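Local coordinates for uncharacterized protein PF1083 (Pyrococcus furiosus, PDB 3NRN) that binds adenosine monophosphate, probably in a Rossmann-type nucleotide site, and is probably a flavin-dependent oxidoreductase of the amine oxidase family, at residues R242-V245 / K246-R250. Sequence-based numbering, arbitrary orientation.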
loop_
_atom_site.group_PDB
_atom_site.type_symbol
_atom_site.label_atom_id
_atom_site.label_comp_id
_atom_site.label_asym_id
_atom_site.label_seq_id
_atom_site.Cartn_x
_atom_site.Cartn_y
_atom_site.Cartn_z
ATOM N N ARG A 242 -13.785 1.630 10.278
ATOM C CA ARG A 242 -14.808 0.856 10.967
ATOM C C ARG A 242 -14.460 0.527 12.412
ATOM O O ARG A 242 -15.273 0.726 13.307
ATOM C CB ARG A 242 -15.096 -0.433 10.195
ATOM C CG ARG A 242 -16.164 -1.306 10.833
ATOM C CD ARG A 242 -16.696 -2.351 9.863
ATOM N NE ARG A 242 -17.230 -1.744 8.647
ATOM C CZ ARG A 242 -17.937 -2.397 7.728
ATOM N NH1 ARG A 242 -18.204 -3.686 7.884
ATOM N NH2 ARG A 242 -18.380 -1.761 6.653
ATOM N N GLU A 243 -13.254 0.022 12.646
ATOM C CA GLU A 243 -12.850 -0.317 14.009
ATOM C C GLU A 243 -12.714 0.938 14.878
ATOM O O GLU A 243 -13.082 0.935 16.050
ATOM C CB GLU A 243 -11.524 -1.079 13.987
ATOM C CG GLU A 243 -11.115 -1.656 15.333
ATOM C CD GLU A 243 -12.154 -2.606 15.910
ATOM O OE1 GLU A 243 -12.712 -3.422 15.144
ATOM O OE2 GLU A 243 -12.402 -2.539 17.132
ATOM N N THR A 244 -12.188 2.013 14.298
ATOM C CA THR A 244 -12.012 3.253 15.043
ATOM C C THR A 244 -13.365 3.824 15.483
ATOM O O THR A 244 -13.486 4.361 16.578
ATOM C CB THR A 244 -11.239 4.284 14.210
ATOM O OG1 THR A 244 -9.972 3.728 13.833
ATOM C CG2 THR A 244 -10.994 5.543 15.008
ATOM N N VAL A 245 -14.375 3.699 14.626
ATOM C CA VAL A 245 -15.719 4.166 14.956
ATOM C C VAL A 245 -16.206 3.347 16.161
ATOM O O VAL A 245 -16.779 3.886 17.111
ATOM C CB VAL A 245 -16.689 3.967 13.752
ATOM C CG1 VAL A 245 -18.140 4.055 14.215
ATOM C CG2 VAL A 245 -16.422 5.026 12.693
ATOM N N LYS A 246 -15.948 2.043 16.129
ATOM C CA LYS A 246 -16.342 1.158 17.225
ATOM C C LYS A 246 -15.627 1.489 18.542
ATOM O O LYS A 246 -16.225 1.422 19.618
ATOM C CB LYS A 246 -16.066 -0.301 16.850
ATOM C CG LYS A 246 -16.315 -1.278 17.989
ATOM C CD LYS A 246 -15.812 -2.675 17.664
ATOM C CE LYS A 246 -16.042 -3.625 18.834
ATOM N NZ LYS A 246 -15.528 -4.996 18.558
ATOM N N LEU A 247 -14.347 1.846 18.466
ATOM C CA LEU A 247 -13.589 2.165 19.675
ATOM C C LEU A 247 -14.032 3.475 20.292
ATOM O O LEU A 247 -14.001 3.655 21.511
ATOM C CB LEU A 247 -12.089 2.232 19.367
ATOM C CG LEU A 247 -11.415 0.900 19.014
ATOM C CD1 LEU A 247 -9.955 1.140 18.664
ATOM C CD2 LEU A 247 -11.523 -0.070 20.194
ATOM N N ILE A 248 -14.448 4.398 19.436
ATOM C CA ILE A 248 -14.898 5.701 19.884
ATOM C C ILE A 248 -16.348 5.650 20.336
ATOM O O ILE A 248 -16.702 6.211 21.372
ATOM C CB ILE A 248 -14.764 6.737 18.750
ATOM C CG1 ILE A 248 -13.286 7.087 18.546
ATOM C CG2 ILE A 248 -15.603 7.961 19.070
ATOM C CD1 ILE A 248 -13.016 7.933 17.325
ATOM N N GLY A 249 -17.177 4.971 19.548
ATOM C CA GLY A 249 -18.595 4.875 19.856
ATOM C C GLY A 249 -19.397 5.494 18.726
ATOM O O GLY A 249 -19.183 6.652 18.346
ATOM N N ARG A 250 -20.328 4.716 18.192
ATOM C CA ARG A 250 -21.177 5.140 17.085
ATOM C C ARG A 250 -21.952 6.440 17.286
ATOM O O ARG A 250 -22.170 7.183 16.330
ATOM C CB ARG A 250 -22.167 4.024 16.741
ATOM C CG ARG A 250 -21.516 2.733 16.284
ATOM C CD ARG A 250 -22.579 1.651 16.055
ATOM N NE ARG A 250 -23.478 1.942 14.936
ATOM C CZ ARG A 250 -23.159 1.781 13.657
ATOM N NH1 ARG A 250 -21.958 1.330 13.313
ATOM N NH2 ARG A 250 -24.047 2.056 12.717
#
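Glu-243 and Lys-246 run alongside each other on the last turns of a helix, meeting through carboxylate and aliphatic chain: Glu-243 OE2 lies 3.5 Å from Lys-246 CD. The same oxygen stands 4.2 Å from Lys-246 NZ, too far for a salt bridge, so any attraction between the charges is probably modest. Extended beyond CG, the lysine presents its methylenes to the carboxylate, which the bend of Glu-243 at chi2 (58°) carries toward Lys-246 and Leu-247. OE2 also comes within 4.0 Å of Leu-247 CD2, so one oxygen touches both side chains. An alanine in place of Glu-243 would probably leave Lys-246 without its nearby negative charge and take away the contact on Leu-247 CD2. On the neighbouring face of the helix, Thr-244 CG2 and Ile-248 CD1 pack at 3.9 Å, their side chains pointing the same way.

Backbone i to i+4 hydrogen bonds set the spacing of these residues, among them Leu-247 N to Glu-243 O at 2.9 Å. The series closes with Gly-249 N on Val-245 O at 2.7 Å; Gly-249 then leaves the helix with positive phi (119°).

Leu-247 and Ile-248 rest on strand 212-216, Leu-247 also lying close to the bound AMP. Thr-244 and Ile-248 meet strand 374-376 of the parallel sheet, while Val-245 and Arg-250 touch Leu-258 of helix 255-262, where Arg-250 forms a salt bridge with Asp-262.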